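Predicted protein (Acinetobacter sp. RUH2624, PDB 4MEA) hydrolyses epoxides, probably to vicinal diols, as a secreted Cif-type virulence factor with the alpha/beta hydrolase fold. Local coordinates at residues T59-M73 with A123-G136. Sequence-based numbering, arbitrary orientation.
Sequences TPIVFIHGFGSTWKM and AGKGPIYYVSHDLG
Thr59 lays its methyl CG2 over one face of the Tyr129 ring, 3.7 Å from the ring centroid, a CH-pi contact made possible because CG2 lies anti to the backbone N (OG1 takes chi1 -58°). Beyond it, strands 61-64 and 128-133 run parallel at the centre of the hydrolase sheet, joined by five backbone hydrogen bonds, from Tyr129 N to Pro60 O through to His133 N to Ile64 O. On one face, Val131 stands alongside Phe63, its CB 3.7 Å from CD1 of that ring, and sets CG2 beside Ile61 CG2; being branched at CB, it can touch both residues while helix 75-81 closes over them. On the other, Val62 CG2 meets Ile128 CD1 at 3.7 Å, while Tyr130 slants across Ile64 and brings OH within 3.3 Å of its CG1, that hydroxyl being hydrogen-bonded to Ser140. At the end of strand 128-133, Met73 passes obliquely by the imidazole of His133, with SD 3.6 Å from ND1. A water joins this ND1 to Gly66 N and Ser69 OG, and His133 NE2 is hydrogen-bonded to His305 O. Gly66, having no side chain, lets its CA come within 3.4 Å of Leu135 N. Asp134, with positive phi (55°), is the second residue of the type II' turn that leads from strand 128-133 into helix 136-146, the position of the nucleophile elbow in this fold. Its OD2 accepts from Phe67 N (2.9 Å), which comes from above the carboxylate plane, 62° out of it, and from Leu135 N on the opposite face; OD1 is hydrogen-bonded to His305 NE2. Two backbone N-H groups and a histidine thus fix the carboxylate's rotation, and the parallel strand pair delivers Asp134, held by these bonds, beside the Gly66-Phe67 loop.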
# COMPACT_ATOMS: atom_id res chain seq x y z
N THR A 59 -30.36 25.04 -14.39
CA THR A 59 -29.46 25.01 -13.25
C THR A 59 -28.14 24.36 -13.65
O THR A 59 -28.14 23.24 -14.16
CB THR A 59 -30.06 24.22 -12.09
OG1 THR A 59 -31.31 24.81 -11.72
CG2 THR A 59 -29.12 24.21 -10.88
N PRO A 60 -27.03 25.07 -13.44
CA PRO A 60 -25.75 24.48 -13.84
C PRO A 60 -25.40 23.27 -12.97
O PRO A 60 -25.74 23.22 -11.79
CB PRO A 60 -24.75 25.62 -13.61
CG PRO A 60 -25.58 26.87 -13.70
CD PRO A 60 -26.90 26.50 -13.09
N ILE A 61 -24.74 22.30 -13.57
CA ILE A 61 -24.24 21.15 -12.83
C ILE A 61 -22.73 21.10 -13.04
O ILE A 61 -22.26 21.02 -14.17
CB ILE A 61 -24.88 19.85 -13.32
CG1 ILE A 61 -26.39 20.02 -13.48
CG2 ILE A 61 -24.55 18.70 -12.36
CD1 ILE A 61 -27.07 18.86 -14.15
N VAL A 62 -21.99 21.17 -11.94
CA VAL A 62 -20.54 21.10 -12.00
C VAL A 62 -20.08 19.69 -11.60
O VAL A 62 -20.51 19.17 -10.57
CB VAL A 62 -19.91 22.19 -11.10
CG1 VAL A 62 -18.38 22.04 -11.03
CG2 VAL A 62 -20.31 23.58 -11.60
N PHE A 63 -19.25 19.06 -12.43
CA PHE A 63 -18.79 17.69 -12.21
C PHE A 63 -17.29 17.67 -11.97
O PHE A 63 -16.52 18.21 -12.77
CB PHE A 63 -19.05 16.80 -13.43
CG PHE A 63 -20.50 16.68 -13.83
CD1 PHE A 63 -21.29 15.67 -13.30
CD2 PHE A 63 -21.04 17.55 -14.77
CE1 PHE A 63 -22.63 15.55 -13.69
CE2 PHE A 63 -22.38 17.43 -15.16
CZ PHE A 63 -23.17 16.43 -14.61
N ILE A 64 -16.87 17.01 -10.89
CA ILE A 64 -15.47 16.95 -10.50
C ILE A 64 -14.96 15.51 -10.40
O ILE A 64 -15.38 14.74 -9.52
CB ILE A 64 -15.24 17.65 -9.15
CG1 ILE A 64 -15.80 19.08 -9.17
CG2 ILE A 64 -13.75 17.64 -8.80
CD1 ILE A 64 -15.03 20.04 -10.12
N HIS A 65 -14.04 15.14 -11.30
CA HIS A 65 -13.48 13.79 -11.36
C HIS A 65 -12.48 13.53 -10.24
O HIS A 65 -12.18 14.41 -9.42
CB HIS A 65 -12.76 13.62 -12.70
CG HIS A 65 -11.44 14.34 -12.77
ND1 HIS A 65 -10.26 13.76 -12.37
CD2 HIS A 65 -11.14 15.60 -13.17
CE1 HIS A 65 -9.27 14.63 -12.52
NE2 HIS A 65 -9.78 15.76 -13.01
N GLY A 66 -11.93 12.32 -10.22
CA GLY A 66 -10.87 11.96 -9.29
C GLY A 66 -9.72 11.21 -9.95
O GLY A 66 -9.49 11.35 -11.16
N PHE A 67 -9.02 10.40 -9.16
CA PHE A 67 -7.81 9.70 -9.60
C PHE A 67 -8.12 8.64 -10.65
O PHE A 67 -9.08 7.89 -10.52
CB PHE A 67 -7.13 9.04 -8.40
CG PHE A 67 -5.87 8.32 -8.73
CD1 PHE A 67 -4.69 9.02 -8.97
CD2 PHE A 67 -5.83 6.93 -8.75
CE1 PHE A 67 -3.51 8.35 -9.25
CE2 PHE A 67 -4.64 6.26 -9.04
CZ PHE A 67 -3.48 6.97 -9.29
N GLY A 68 -7.29 8.59 -11.69
CA GLY A 68 -7.51 7.68 -12.80
C GLY A 68 -8.45 8.24 -13.85
O GLY A 68 -8.68 7.61 -14.90
N SER A 69 -8.99 9.43 -13.59
CA SER A 69 -9.95 10.06 -14.49
C SER A 69 -9.55 11.49 -14.85
O SER A 69 -8.56 12.02 -14.34
CB SER A 69 -11.35 10.08 -13.85
OG SER A 69 -11.76 8.79 -13.43
N THR A 70 -10.33 12.10 -15.74
CA THR A 70 -10.27 13.54 -15.99
C THR A 70 -11.72 13.98 -16.19
O THR A 70 -12.63 13.19 -15.93
CB THR A 70 -9.45 13.89 -17.26
OG1 THR A 70 -10.11 13.36 -18.42
CG2 THR A 70 -8.04 13.32 -17.18
N TRP A 71 -11.94 15.21 -16.64
CA TRP A 71 -13.28 15.68 -16.99
C TRP A 71 -14.00 14.62 -17.84
O TRP A 71 -15.21 14.45 -17.73
CB TRP A 71 -13.18 17.00 -17.81
CG TRP A 71 -12.79 16.70 -19.21
CD1 TRP A 71 -11.53 16.61 -19.71
CD2 TRP A 71 -13.67 16.37 -20.30
NE1 TRP A 71 -11.57 16.26 -21.04
CE2 TRP A 71 -12.87 16.10 -21.42
CE3 TRP A 71 -15.06 16.28 -20.42
CZ2 TRP A 71 -13.42 15.75 -22.66
CZ3 TRP A 71 -15.60 15.93 -21.65
CH2 TRP A 71 -14.78 15.67 -22.75
N LYS A 72 -13.24 13.93 -18.68
CA LYS A 72 -13.76 12.97 -19.66
C LYS A 72 -14.72 11.93 -19.06
O LYS A 72 -15.61 11.45 -19.75
CB LYS A 72 -12.60 12.26 -20.38
CG LYS A 72 -13.00 11.24 -21.45
CD LYS A 72 -13.58 11.94 -22.69
CE LYS A 72 -13.70 10.96 -23.85
NZ LYS A 72 -14.18 11.66 -25.07
N MET A 73 -14.55 11.60 -17.78
CA MET A 73 -15.37 10.56 -17.18
C MET A 73 -16.83 10.98 -17.17
O MET A 73 -17.72 10.14 -17.11
CB MET A 73 -14.90 10.22 -15.75
CG MET A 73 -15.14 11.32 -14.70
SD MET A 73 -15.09 10.63 -13.01
CE MET A 73 -16.71 9.85 -12.88
N ALA A 123 -19.81 29.17 -14.04
CA ALA A 123 -21.18 28.74 -13.80
C ALA A 123 -22.08 29.94 -13.56
O ALA A 123 -23.27 29.91 -13.88
CB ALA A 123 -21.26 27.76 -12.62
N GLY A 124 -21.51 31.00 -12.99
CA GLY A 124 -22.27 32.20 -12.70
C GLY A 124 -22.70 32.27 -11.25
O GLY A 124 -22.18 31.52 -10.41
N LYS A 125 -23.66 33.14 -10.96
CA LYS A 125 -24.01 33.45 -9.58
C LYS A 125 -24.92 32.42 -8.89
O LYS A 125 -25.21 32.55 -7.70
CB LYS A 125 -24.59 34.86 -9.50
CG LYS A 125 -23.55 35.93 -9.78
CD LYS A 125 -24.15 37.32 -9.87
CE LYS A 125 -23.07 38.37 -9.70
NZ LYS A 125 -22.40 38.23 -8.37
N GLY A 126 -25.36 31.42 -9.64
CA GLY A 126 -26.00 30.25 -9.04
C GLY A 126 -27.50 30.35 -8.86
O GLY A 126 -28.12 31.30 -9.34
N PRO A 127 -28.10 29.37 -8.16
CA PRO A 127 -27.37 28.25 -7.56
C PRO A 127 -27.02 27.17 -8.58
O PRO A 127 -27.42 27.25 -9.74
CB PRO A 127 -28.38 27.70 -6.54
CG PRO A 127 -29.70 27.98 -7.15
CD PRO A 127 -29.55 29.30 -7.89
N ILE A 128 -26.29 26.16 -8.14
CA ILE A 128 -25.86 25.09 -9.03
C ILE A 128 -25.96 23.77 -8.29
O ILE A 128 -26.16 23.75 -7.08
CB ILE A 128 -24.38 25.26 -9.46
CG1 ILE A 128 -23.45 25.02 -8.25
CG2 ILE A 128 -24.15 26.63 -10.10
CD1 ILE A 128 -21.97 25.05 -8.58
N TYR A 129 -25.84 22.68 -9.04
CA TYR A 129 -25.71 21.36 -8.44
C TYR A 129 -24.25 20.94 -8.58
O TYR A 129 -23.60 21.30 -9.55
CB TYR A 129 -26.63 20.36 -9.14
CG TYR A 129 -28.10 20.71 -9.06
CD1 TYR A 129 -28.70 21.05 -7.85
CD2 TYR A 129 -28.90 20.69 -10.20
CE1 TYR A 129 -30.04 21.36 -7.78
CE2 TYR A 129 -30.25 21.00 -10.13
CZ TYR A 129 -30.81 21.33 -8.92
OH TYR A 129 -32.16 21.64 -8.85
N TYR A 130 -23.76 20.17 -7.61
CA TYR A 130 -22.35 19.80 -7.54
C TYR A 130 -22.22 18.28 -7.42
O TYR A 130 -22.81 17.65 -6.54
CB TYR A 130 -21.70 20.49 -6.33
CG TYR A 130 -20.19 20.51 -6.32
CD1 TYR A 130 -19.49 21.59 -6.85
CD2 TYR A 130 -19.45 19.47 -5.74
CE1 TYR A 130 -18.10 21.63 -6.82
CE2 TYR A 130 -18.05 19.50 -5.71
CZ TYR A 130 -17.38 20.59 -6.25
OH TYR A 130 -15.99 20.66 -6.23
N VAL A 131 -21.45 17.68 -8.33
CA VAL A 131 -21.34 16.23 -8.43
C VAL A 131 -19.85 15.88 -8.44
O VAL A 131 -19.09 16.39 -9.27
CB VAL A 131 -22.05 15.70 -9.71
CG1 VAL A 131 -21.87 14.18 -9.86
CG2 VAL A 131 -23.54 16.05 -9.70
N SER A 132 -19.44 15.02 -7.51
CA SER A 132 -18.02 14.74 -7.31
C SER A 132 -17.75 13.23 -7.26
O SER A 132 -18.62 12.46 -6.84
CB SER A 132 -17.57 15.41 -6.01
OG SER A 132 -16.28 15.01 -5.63
N HIS A 133 -16.56 12.81 -7.69
CA HIS A 133 -16.18 11.39 -7.68
C HIS A 133 -14.72 11.19 -7.26
O HIS A 133 -13.86 11.98 -7.64
CB HIS A 133 -16.40 10.77 -9.07
CG HIS A 133 -16.06 9.30 -9.15
ND1 HIS A 133 -15.00 8.83 -9.89
CD2 HIS A 133 -16.67 8.21 -8.62
CE1 HIS A 133 -14.96 7.51 -9.80
NE2 HIS A 133 -15.96 7.11 -9.03
N ASP A 134 -14.45 10.14 -6.48
CA ASP A 134 -13.08 9.79 -6.11
C ASP A 134 -12.38 11.00 -5.47
O ASP A 134 -12.95 11.61 -4.56
CB ASP A 134 -12.31 9.29 -7.35
CG ASP A 134 -11.03 8.55 -6.99
OD1 ASP A 134 -11.06 7.30 -6.96
OD2 ASP A 134 -9.99 9.20 -6.76
N LEU A 135 -11.18 11.35 -5.93
CA LEU A 135 -10.43 12.47 -5.35
C LEU A 135 -11.22 13.79 -5.39
O LEU A 135 -10.91 14.72 -4.65
CB LEU A 135 -9.08 12.66 -6.04
CG LEU A 135 -7.88 11.82 -5.58
CD1 LEU A 135 -6.63 12.28 -6.34
CD2 LEU A 135 -7.68 11.90 -4.08
N GLY A 136 -12.22 13.88 -6.26
CA GLY A 136 -13.11 15.03 -6.22
C GLY A 136 -13.67 15.19 -4.81
O GLY A 136 -13.89 16.30 -4.34
O HOH W 1 -12.46 9.58 -10.76